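Local coordinates for Ras GTPase-activating-like protein IQGAP2 (Homo sapiens, PDB 5CJP) that probably binds a GTP-loaded Rho-family GTPase such as Cdc42 through its GAP-related domain, without the catalytic action of true Ras GAPs, at residues 186-191 with 302-307; 280-285 with 292-297; 116-121 with 265-270. All coordinates share one frame; numbering follows the deposited sequence.

Contact 1 of 3, residues 186-191 with 302-307; sequences KVLNSI and QEFRKY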
loop_
_atom_site.group_PDB
_atom_site.type_symbol
_atom_site.label_atom_id
_atom_site.label_comp_id
_atom_site.label_asym_id
_atom_site.label_seq_id
_atom_site.Cartn_x
_atom_site.Cartn_y
_atom_site.Cartn_z
ATOM N N LYS E 186 40.108 6.567 7.507
ATOM C CA LYS E 186 38.896 6.724 8.298
ATOM C C LYS E 186 37.913 5.615 7.916
ATOM O O LYS E 186 37.378 4.933 8.784
ATOM C CB LYS E 186 38.269 8.099 8.066
ATOM C CG LYS E 186 39.049 9.237 8.713
ATOM C CD LYS E 186 38.267 10.534 8.761
ATOM C CE LYS E 186 39.027 11.568 9.591
ATOM N NZ LYS E 186 38.320 12.880 9.723
ATOM N N VAL E 187 37.689 5.413 6.620
ATOM C CA VAL E 187 36.785 4.366 6.165
ATOM C C VAL E 187 37.254 2.999 6.644
ATOM O O VAL E 187 36.500 2.240 7.239
ATOM C CB VAL E 187 36.703 4.311 4.635
ATOM C CG1 VAL E 187 35.931 3.085 4.216
ATOM C CG2 VAL E 187 36.040 5.572 4.097
ATOM N N LEU E 188 38.514 2.700 6.368
ATOM C CA LEU E 188 39.118 1.444 6.747
ATOM C C LEU E 188 38.955 1.113 8.218
ATOM O O LEU E 188 38.607 -0.010 8.570
ATOM C CB LEU E 188 40.600 1.460 6.399
ATOM C CG LEU E 188 41.400 0.279 6.934
ATOM C CD1 LEU E 188 40.862 -0.999 6.290
ATOM C CD2 LEU E 188 42.886 0.467 6.646
ATOM N N ASN E 189 39.214 2.072 9.090
ATOM C CA ASN E 189 39.095 1.802 10.517
ATOM C C ASN E 189 37.660 1.490 10.950
ATOM O O ASN E 189 37.450 0.653 11.832
ATOM C CB ASN E 189 39.679 2.971 11.328
ATOM C CG ASN E 189 41.219 3.009 11.286
ATOM O OD1 ASN E 189 41.824 4.067 11.453
ATOM N ND2 ASN E 189 41.848 1.853 11.079
ATOM N N SER E 190 36.677 2.142 10.329
ATOM C CA SER E 190 35.281 1.883 10.663
ATOM C C SER E 190 34.996 0.419 10.361
ATOM O O SER E 190 34.436 -0.311 11.188
ATOM C CB SER E 190 34.353 2.743 9.812
ATOM O OG SER E 190 34.717 4.106 9.881
ATOM N N ILE E 191 35.386 0.003 9.159
ATOM C CA ILE E 191 35.194 -1.372 8.723
ATOM C C ILE E 191 35.947 -2.386 9.592
ATOM O O ILE E 191 35.339 -3.272 10.184
ATOM C CB ILE E 191 35.646 -1.567 7.240
ATOM C CG1 ILE E 191 34.868 -0.622 6.311
ATOM C CG2 ILE E 191 35.414 -3.005 6.819
ATOM C CD1 ILE E 191 35.420 -0.517 4.893
ATOM N N GLN E 302 47.349 -6.281 5.055
ATOM C CA GLN E 302 47.559 -7.098 6.236
ATOM C C GLN E 302 46.397 -6.968 7.214
ATOM O O GLN E 302 46.051 -7.923 7.911
ATOM C CB GLN E 302 48.876 -6.719 6.927
ATOM C CG GLN E 302 50.134 -7.165 6.184
ATOM C CD GLN E 302 50.094 -8.634 5.835
ATOM O OE1 GLN E 302 49.667 -9.457 6.642
ATOM N NE2 GLN E 302 50.541 -8.975 4.632
ATOM N N GLU E 303 45.794 -5.789 7.278
ATOM C CA GLU E 303 44.653 -5.593 8.168
ATOM C C GLU E 303 43.443 -6.316 7.576
ATOM O O GLU E 303 42.732 -7.027 8.279
ATOM C CB GLU E 303 44.337 -4.104 8.337
ATOM C CG GLU E 303 45.389 -3.330 9.088
ATOM C CD GLU E 303 44.959 -1.904 9.378
ATOM O OE1 GLU E 303 43.933 -1.712 10.072
ATOM O OE2 GLU E 303 45.649 -0.970 8.914
ATOM N N PHE E 304 43.229 -6.133 6.276
ATOM C CA PHE E 304 42.126 -6.778 5.578
ATOM C C PHE E 304 42.238 -8.290 5.686
ATOM O O PHE E 304 41.263 -8.981 6.004
ATOM C CB PHE E 304 42.139 -6.380 4.112
ATOM C CG PHE E 304 41.254 -5.227 3.794
ATOM C CD1 PHE E 304 41.616 -4.305 2.815
ATOM C CD2 PHE E 304 40.026 -5.084 4.428
ATOM C CE1 PHE E 304 40.760 -3.255 2.465
ATOM C CE2 PHE E 304 39.166 -4.035 4.086
ATOM C CZ PHE E 304 39.534 -3.120 3.102
ATOM N N ARG E 305 43.438 -8.797 5.421
ATOM C CA ARG E 305 43.701 -10.226 5.477
ATOM C C ARG E 305 43.316 -10.794 6.835
ATOM O O ARG E 305 42.721 -11.867 6.926
ATOM C CB ARG E 305 45.180 -10.495 5.203
ATOM C CG ARG E 305 45.534 -11.961 5.140
ATOM C CD ARG E 305 46.460 -12.377 6.289
ATOM N NE ARG E 305 46.695 -13.826 6.293
ATOM C CZ ARG E 305 47.194 -14.513 5.265
ATOM N NH1 ARG E 305 47.523 -13.891 4.139
ATOM N NH2 ARG E 305 47.327 -15.828 5.360
ATOM N N LYS E 306 43.650 -10.063 7.891
ATOM C CA LYS E 306 43.332 -10.501 9.250
ATOM C C LYS E 306 41.816 -10.499 9.488
ATOM O O LYS E 306 41.272 -11.380 10.156
ATOM C CB LYS E 306 44.020 -9.580 10.265
ATOM C CG LYS E 306 43.739 -9.938 11.706
ATOM C CD LYS E 306 44.392 -8.967 12.658
ATOM C CE LYS E 306 44.090 -9.334 14.096
ATOM N NZ LYS E 306 44.745 -8.382 15.032
ATOM N N TYR E 307 41.159 -9.490 8.927
ATOM C CA TYR E 307 39.718 -9.279 9.011
ATOM C C TYR E 307 38.953 -10.412 8.332
ATOM O O TYR E 307 38.092 -11.049 8.940
ATOM C CB TYR E 307 39.408 -7.950 8.330
ATOM C CG TYR E 307 37.958 -7.578 8.221
ATOM C CD1 TYR E 307 37.249 -7.126 9.325
ATOM C CD2 TYR E 307 37.313 -7.612 6.988
ATOM C CE1 TYR E 307 35.927 -6.704 9.199
ATOM C CE2 TYR E 307 35.992 -7.193 6.853
ATOM C CZ TYR E 307 35.307 -6.736 7.956
ATOM O OH TYR E 307 34.018 -6.292 7.816
#

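Contact 2 of 3, residues 280-285 with 292-297; sequences NKLFEG and SMNNYL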
loop_
_atom_site.group_PDB
_atom_site.type_symbol
_atom_site.label_atom_id
_atom_site.label_comp_id
_atom_site.label_asym_id
_atom_site.label_seq_id
_atom_site.Cartn_x
_atom_site.Cartn_y
_atom_site.Cartn_z
ATOM N N ASN E 280 45.679 -7.157 -2.435
ATOM C CA ASN E 280 47.144 -7.118 -2.370
ATOM C C ASN E 280 47.801 -6.684 -3.690
ATOM O O ASN E 280 48.757 -7.305 -4.153
ATOM C CB ASN E 280 47.691 -8.486 -1.958
ATOM C CG ASN E 280 49.104 -8.406 -1.383
ATOM O OD1 ASN E 280 49.746 -7.354 -1.413
ATOM N ND2 ASN E 280 49.587 -9.519 -0.848
ATOM N N LYS E 281 47.295 -5.610 -4.281
ATOM C CA LYS E 281 47.828 -5.104 -5.539
ATOM C C LYS E 281 48.417 -3.705 -5.403
ATOM O O LYS E 281 47.700 -2.725 -5.181
ATOM C CB LYS E 281 46.732 -5.102 -6.610
ATOM C CG LYS E 281 46.608 -6.414 -7.355
ATOM C CD LYS E 281 47.620 -6.500 -8.487
ATOM C CE LYS E 281 47.155 -5.698 -9.709
ATOM N NZ LYS E 281 46.749 -4.299 -9.381
ATOM N N LEU E 282 49.731 -3.612 -5.549
ATOM C CA LEU E 282 50.413 -2.335 -5.446
ATOM C C LEU E 282 50.249 -1.518 -6.724
ATOM O O LEU E 282 50.049 -2.064 -7.812
ATOM C CB LEU E 282 51.899 -2.559 -5.166
ATOM C CG LEU E 282 52.227 -3.444 -3.961
ATOM C CD1 LEU E 282 53.729 -3.584 -3.822
ATOM C CD2 LEU E 282 51.622 -2.839 -2.703
ATOM N N PHE E 283 50.323 -0.203 -6.583
ATOM C CA PHE E 283 50.213 0.686 -7.720
ATOM C C PHE E 283 51.503 0.616 -8.525
ATOM O O PHE E 283 52.587 0.487 -7.964
ATOM C CB PHE E 283 49.978 2.111 -7.239
ATOM C CG PHE E 283 48.589 2.354 -6.734
ATOM C CD1 PHE E 283 48.357 3.276 -5.723
ATOM C CD2 PHE E 283 47.503 1.691 -7.299
ATOM C CE1 PHE E 283 47.069 3.541 -5.279
ATOM C CE2 PHE E 283 46.214 1.950 -6.861
ATOM C CZ PHE E 283 45.998 2.882 -5.845
ATOM N N GLU E 284 51.380 0.684 -9.844
ATOM C CA GLU E 284 52.543 0.637 -10.709
ATOM C C GLU E 284 52.105 0.697 -12.158
ATOM O O GLU E 284 50.917 0.838 -12.434
ATOM C CB GLU E 284 53.352 -0.633 -10.445
ATOM C CG GLU E 284 52.662 -1.926 -10.817
ATOM C CD GLU E 284 53.371 -3.137 -10.237
ATOM O OE1 GLU E 284 53.320 -4.213 -10.863
ATOM O OE2 GLU E 284 53.973 -3.015 -9.147
ATOM N N GLY E 285 53.073 0.613 -13.066
ATOM C CA GLY E 285 52.797 0.662 -14.493
ATOM C C GLY E 285 51.567 1.455 -14.885
ATOM O O GLY E 285 50.470 0.894 -14.971
ATOM N N SER E 292 53.660 5.963 -4.055
ATOM C CA SER E 292 53.995 6.368 -2.699
ATOM C C SER E 292 53.051 5.710 -1.692
ATOM O O SER E 292 53.362 5.621 -0.500
ATOM C CB SER E 292 53.921 7.889 -2.569
ATOM O OG SER E 292 52.632 8.365 -2.890
ATOM N N MET E 293 51.904 5.239 -2.182
ATOM C CA MET E 293 50.900 4.602 -1.333
ATOM C C MET E 293 51.121 3.109 -1.158
ATOM O O MET E 293 50.457 2.480 -0.344
ATOM C CB MET E 293 49.494 4.828 -1.905
ATOM C CG MET E 293 49.076 6.295 -1.976
ATOM S SD MET E 293 47.391 6.632 -2.595
ATOM C CE MET E 293 46.448 6.610 -1.095
ATOM N N ASN E 294 52.058 2.540 -1.903
ATOM C CA ASN E 294 52.297 1.109 -1.814
ATOM C C ASN E 294 52.654 0.609 -0.431
ATOM O O ASN E 294 52.452 -0.569 -0.118
ATOM C CB ASN E 294 53.364 0.689 -2.815
ATOM C CG ASN E 294 52.899 0.848 -4.234
ATOM O OD1 ASN E 294 51.706 1.009 -4.486
ATOM N ND2 ASN E 294 53.829 0.803 -5.174
ATOM N N ASN E 295 53.190 1.493 0.401
ATOM C CA ASN E 295 53.547 1.100 1.753
ATOM C C ASN E 295 52.262 0.993 2.554
ATOM O O ASN E 295 52.082 0.057 3.327
ATOM C CB ASN E 295 54.479 2.134 2.382
ATOM C CG ASN E 295 55.777 2.286 1.617
ATOM O OD1 ASN E 295 56.531 1.325 1.463
ATOM N ND2 ASN E 295 56.046 3.494 1.131
ATOM N N TYR E 296 51.365 1.956 2.356
ATOM C CA TYR E 296 50.082 1.954 3.052
ATOM C C TYR E 296 49.242 0.783 2.555
ATOM O O TYR E 296 48.568 0.114 3.341
ATOM C CB TYR E 296 49.327 3.271 2.807
ATOM C CG TYR E 296 47.898 3.305 3.347
ATOM C CD1 TYR E 296 47.637 3.287 4.719
ATOM C CD2 TYR E 296 46.809 3.393 2.476
ATOM C CE1 TYR E 296 46.317 3.364 5.215
ATOM C CE2 TYR E 296 45.486 3.473 2.959
ATOM C CZ TYR E 296 45.246 3.463 4.325
ATOM O OH TYR E 296 43.944 3.583 4.790
ATOM N N LEU E 297 49.287 0.537 1.251
ATOM C CA LEU E 297 48.530 -0.551 0.667
ATOM C C LEU E 297 48.898 -1.885 1.274
ATOM O O LEU E 297 48.032 -2.708 1.510
ATOM C CB LEU E 297 48.746 -0.611 -0.848
ATOM C CG LEU E 297 48.046 0.467 -1.667
ATOM C CD1 LEU E 297 48.348 0.297 -3.151
ATOM C CD2 LEU E 297 46.569 0.376 -1.414
#

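Contact 3 of 3, residues 116-121 with 265-270; sequences PVVKEI and RNLGSV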
loop_
_atom_site.group_PDB
_atom_site.type_symbol
_atom_site.label_atom_id
_atom_site.label_comp_id
_atom_site.label_asym_id
_atom_site.label_seq_id
_atom_site.Cartn_x
_atom_site.Cartn_y
_atom_site.Cartn_z
ATOM N N PRO E 116 28.682 7.589 8.758
ATOM C CA PRO E 116 29.480 8.631 9.410
ATOM C C PRO E 116 30.696 9.108 8.603
ATOM O O PRO E 116 30.828 10.303 8.332
ATOM C CB PRO E 116 29.880 7.977 10.725
ATOM C CG PRO E 116 28.704 7.114 11.026
ATOM C CD PRO E 116 28.424 6.481 9.692
ATOM N N VAL E 117 31.576 8.182 8.221
ATOM C CA VAL E 117 32.762 8.554 7.455
ATOM C C VAL E 117 32.443 8.936 6.025
ATOM O O VAL E 117 33.162 9.724 5.412
ATOM C CB VAL E 117 33.818 7.424 7.409
ATOM C CG1 VAL E 117 34.219 7.045 8.817
ATOM C CG2 VAL E 117 33.287 6.225 6.625
ATOM N N VAL E 118 31.374 8.373 5.477
ATOM C CA VAL E 118 31.012 8.713 4.113
ATOM C C VAL E 118 30.412 10.106 4.146
ATOM O O VAL E 118 30.701 10.937 3.290
ATOM C CB VAL E 118 29.992 7.709 3.516
ATOM C CG1 VAL E 118 29.275 8.333 2.337
ATOM C CG2 VAL E 118 30.716 6.443 3.050
ATOM N N LYS E 119 29.580 10.356 5.153
ATOM C CA LYS E 119 28.931 11.651 5.306
ATOM C C LYS E 119 29.994 12.740 5.477
ATOM O O LYS E 119 29.774 13.905 5.139
ATOM C CB LYS E 119 27.992 11.622 6.513
ATOM C CG LYS E 119 27.315 12.941 6.782
ATOM C CD LYS E 119 26.492 12.909 8.058
ATOM C CE LYS E 119 26.060 14.318 8.464
ATOM N NZ LYS E 119 25.418 15.038 7.317
ATOM N N GLU E 120 31.152 12.345 5.998
ATOM C CA GLU E 120 32.258 13.272 6.198
ATOM C C GLU E 120 32.939 13.622 4.878
ATOM O O GLU E 120 33.344 14.764 4.668
ATOM C CB GLU E 120 33.299 12.666 7.134
ATOM C CG GLU E 120 33.001 12.834 8.596
ATOM C CD GLU E 120 34.123 12.305 9.465
ATOM O OE1 GLU E 120 34.053 12.482 10.700
ATOM O OE2 GLU E 120 35.076 11.710 8.910
ATOM N N ILE E 121 33.079 12.635 3.997
ATOM C CA ILE E 121 33.731 12.855 2.708
ATOM C C ILE E 121 32.802 13.602 1.746
ATOM O O ILE E 121 33.267 14.288 0.822
ATOM C CB ILE E 121 34.152 11.514 2.077
ATOM C CG1 ILE E 121 35.146 10.803 2.994
ATOM C CG2 ILE E 121 34.759 11.740 0.710
ATOM C CD1 ILE E 121 35.382 9.361 2.639
ATOM N N ARG E 265 34.042 11.055 -7.507
ATOM C CA ARG E 265 35.460 10.823 -7.735
ATOM C C ARG E 265 36.203 10.615 -6.409
ATOM O O ARG E 265 37.195 9.881 -6.354
ATOM C CB ARG E 265 36.053 11.997 -8.515
ATOM C CG ARG E 265 37.429 11.736 -9.087
ATOM C CD ARG E 265 37.936 12.980 -9.769
ATOM N NE ARG E 265 36.968 13.480 -10.739
ATOM C CZ ARG E 265 36.691 12.876 -11.893
ATOM N NH1 ARG E 265 37.314 11.750 -12.220
ATOM N NH2 ARG E 265 35.789 13.397 -12.715
ATOM N N ASN E 266 35.709 11.253 -5.350
ATOM C CA ASN E 266 36.322 11.113 -4.034
ATOM C C ASN E 266 36.011 9.732 -3.464
ATOM O O ASN E 266 36.924 8.977 -3.131
ATOM C CB ASN E 266 35.822 12.205 -3.077
ATOM C CG ASN E 266 36.526 13.550 -3.292
ATOM O OD1 ASN E 266 36.156 14.555 -2.686
ATOM N ND2 ASN E 266 37.540 13.569 -4.149
ATOM N N LEU E 267 34.729 9.394 -3.359
ATOM C CA LEU E 267 34.332 8.087 -2.839
ATOM C C LEU E 267 34.915 6.982 -3.699
ATOM O O LEU E 267 35.417 5.977 -3.188
ATOM C CB LEU E 267 32.817 7.963 -2.806
ATOM C CG LEU E 267 32.192 8.878 -1.771
ATOM C CD1 LEU E 267 30.713 9.011 -2.053
ATOM C CD2 LEU E 267 32.463 8.327 -0.359
ATOM N N GLY E 268 34.844 7.193 -5.011
ATOM C CA GLY E 268 35.378 6.232 -5.955
ATOM C C GLY E 268 36.861 6.028 -5.741
ATOM O O GLY E 268 37.351 4.901 -5.818
ATOM N N SER E 269 37.590 7.106 -5.472
ATOM C CA SER E 269 39.026 6.968 -5.250
ATOM C C SER E 269 39.313 6.137 -3.999
ATOM O O SER E 269 40.277 5.363 -3.955
ATOM C CB SER E 269 39.684 8.340 -5.135
ATOM O OG SER E 269 39.756 8.974 -6.402
ATOM N N VAL E 270 38.472 6.283 -2.985
ATOM C CA VAL E 270 38.700 5.519 -1.779
ATOM C C VAL E 270 38.498 4.063 -2.120
ATOM O O VAL E 270 39.304 3.222 -1.742
ATOM C CB VAL E 270 37.735 5.900 -0.650
ATOM C CG1 VAL E 270 38.052 5.068 0.574
ATOM C CG2 VAL E 270 37.848 7.380 -0.328
#

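Contact 1 of 3, residues 186-191 with 302-307
The carbonyl oxygen of Lys186 is the most firmly held polar atom here: two donors of Ser190 grip it, OG at 3.0 Å and the backbone N at 3.3 Å, one turn further along the helix. The hydroxyl, folded back onto its own helix, thus adds a second bond to the ordinary helical one; it approaches from above the carbonyl plane, 31° out of it and off the lone pair. That helix, 186-191, runs beside 302-307 with the axes 11.4 Å apart and the N-to-C directions only 20° from parallel. Between them the contact is made mostly by side chains, with one backbone carbonyl joining in. Leu188, its CG anti to the backbone N, spreads its two methyls over different neighbours: CD1 lies over one face of the Phe304 ring, 4.3 Å from the centroid and offset toward the rim, a CH-pi contact, while CD2 meets the carboxylate of Glu303 at OE2, 3.9 Å away. One turn on, Ile191 crosses Tyr307 at about a right angle; its CG2, also anti to the backbone N, approaches Tyr307 CZ at 3.9 Å, and its carbonyl oxygen lies oblique to the ring, 3.6 Å from Tyr307 CE1. At the more exposed border, Asn189 ND2 and Glu303 OE1 stand 4.3 Å apart, too far for a bond. Helix 261-278 packs Leu274 and Ala278 on Phe304, and Met238 of helix 222-243 touches both Ile191 and Tyr307. Chemically, then, the bonds to Lys186 O stay within one helix, while the two helices meet through apolar, CH-pi and van der Waals contacts, none of them directional, with the Glu303 carboxylate against an aliphatic methyl at the more exposed border.

Contact 2 of 3, residues 280-285 with 292-297
The tight part of this contact is built round Asn294, whose amide reaches both backbone polar atoms of a single residue. Its OD1 accepts from Phe283 N at 2.8 Å, with the donor 33° above the carbonyl plane, and its ND2 gives to Phe283 O at 3.1 Å, there in the carbonyl plane and on a lone pair. The two bonds together fix the rotation of the amide. Next to this pair of bonds the Phe283 ring is met over one face and at one edge: Leu297 CD1 sits over the face, 4.0 Å from the centroid, and Met293 SD lies at the edge, 4.1 Å from Phe283 CE1, a Met-aromatic contact. Val273 and Ala277 of helix 261-278 close in on Leu297. The looser side belongs to Leu282 and Lys281. Leu282 CD2 rests 3.5 Å from Asn294 O but remains partly exposed, and Lys281 turns away from 292-297 to pack on an apolar side chain of another protein chain. Asn280, with positive phi, is the C-prime residue of a Schellman motif ending helix 261-278; the extended segment that follows, pinned by an asparagine amide to the next helix, forms a helix-loop-helix connection.

Contact 3 of 3, residues 116-121 with 265-270
Ile121 carries most of the first shell, dividing its branches among three residues of 265-270. Its CG2, anti to the backbone N, meets Asn266 CB at 4.0 Å and Leu267 CD2 at 4.3 Å. The longer branch, with CG1 anti to the carbonyl carbon, ends in CD1, which faces Val270 CG2 at 4.3 Å. One turn earlier, Val118 adds a second touch: its CG1 meets the same methyl, Leu267 CD2, at 4.2 Å, the two side chains crossing at about a right angle. Leu267 CD2 is therefore shared by both residues of 116-121 that reach across. All five of these residues are buried, and every contact is aliphatic, at ordinary van der Waals spacing.

The helix axes, 10.8 Å apart at closest, have N-to-C directions 134° apart. Behind the first shell, Val183 of helix 167-193 touches Ile121 and Thr184 touches Val270, so a third helix backs both partners; Leu127 and Ile129 touch Asn266, and Pro245 lies against Val118. Along 265-270, Arg265 O takes two bonds from Ser269, from OG at 2.7 Å, nearly along the C=O axis, and from N at 2.9 Å. Ser269 and Arg265 also meet side chains of another protein chain. Helix 111-123 is kinked at Pro116 and Val117, whose N atoms have no bond to the turn before. Oblique helices meeting through touching aliphatic side chains, with a third helix behind, fit the all-helical GAP-related fold of the RasGAP family.

In the fold
Contacts 1 and 3 are neighbours, their centres about 16 Å apart, and meet where helix 167-193 leans on helix 111-123: Val187 CG2 lies 3.8 Å from Val117 CG2, and Lys186 NZ and Glu120 OE2 form a long, weak ion pair at 3.5 Å. Contact 2, also about 16 Å from contact 1 between centres, shares helix 294-311 with it and touches through Leu188 CD2 and Tyr296 OH at 3.8 Å. Contacts 2 and 3 do not touch, their nearest atoms being about 7 Å apart. The side chain of Lys281 is about 9 Å from a bound GTP. The GTP-pocket residues Asn57, Arg59, Glu60 and Tyr326 lie outside all three contacts.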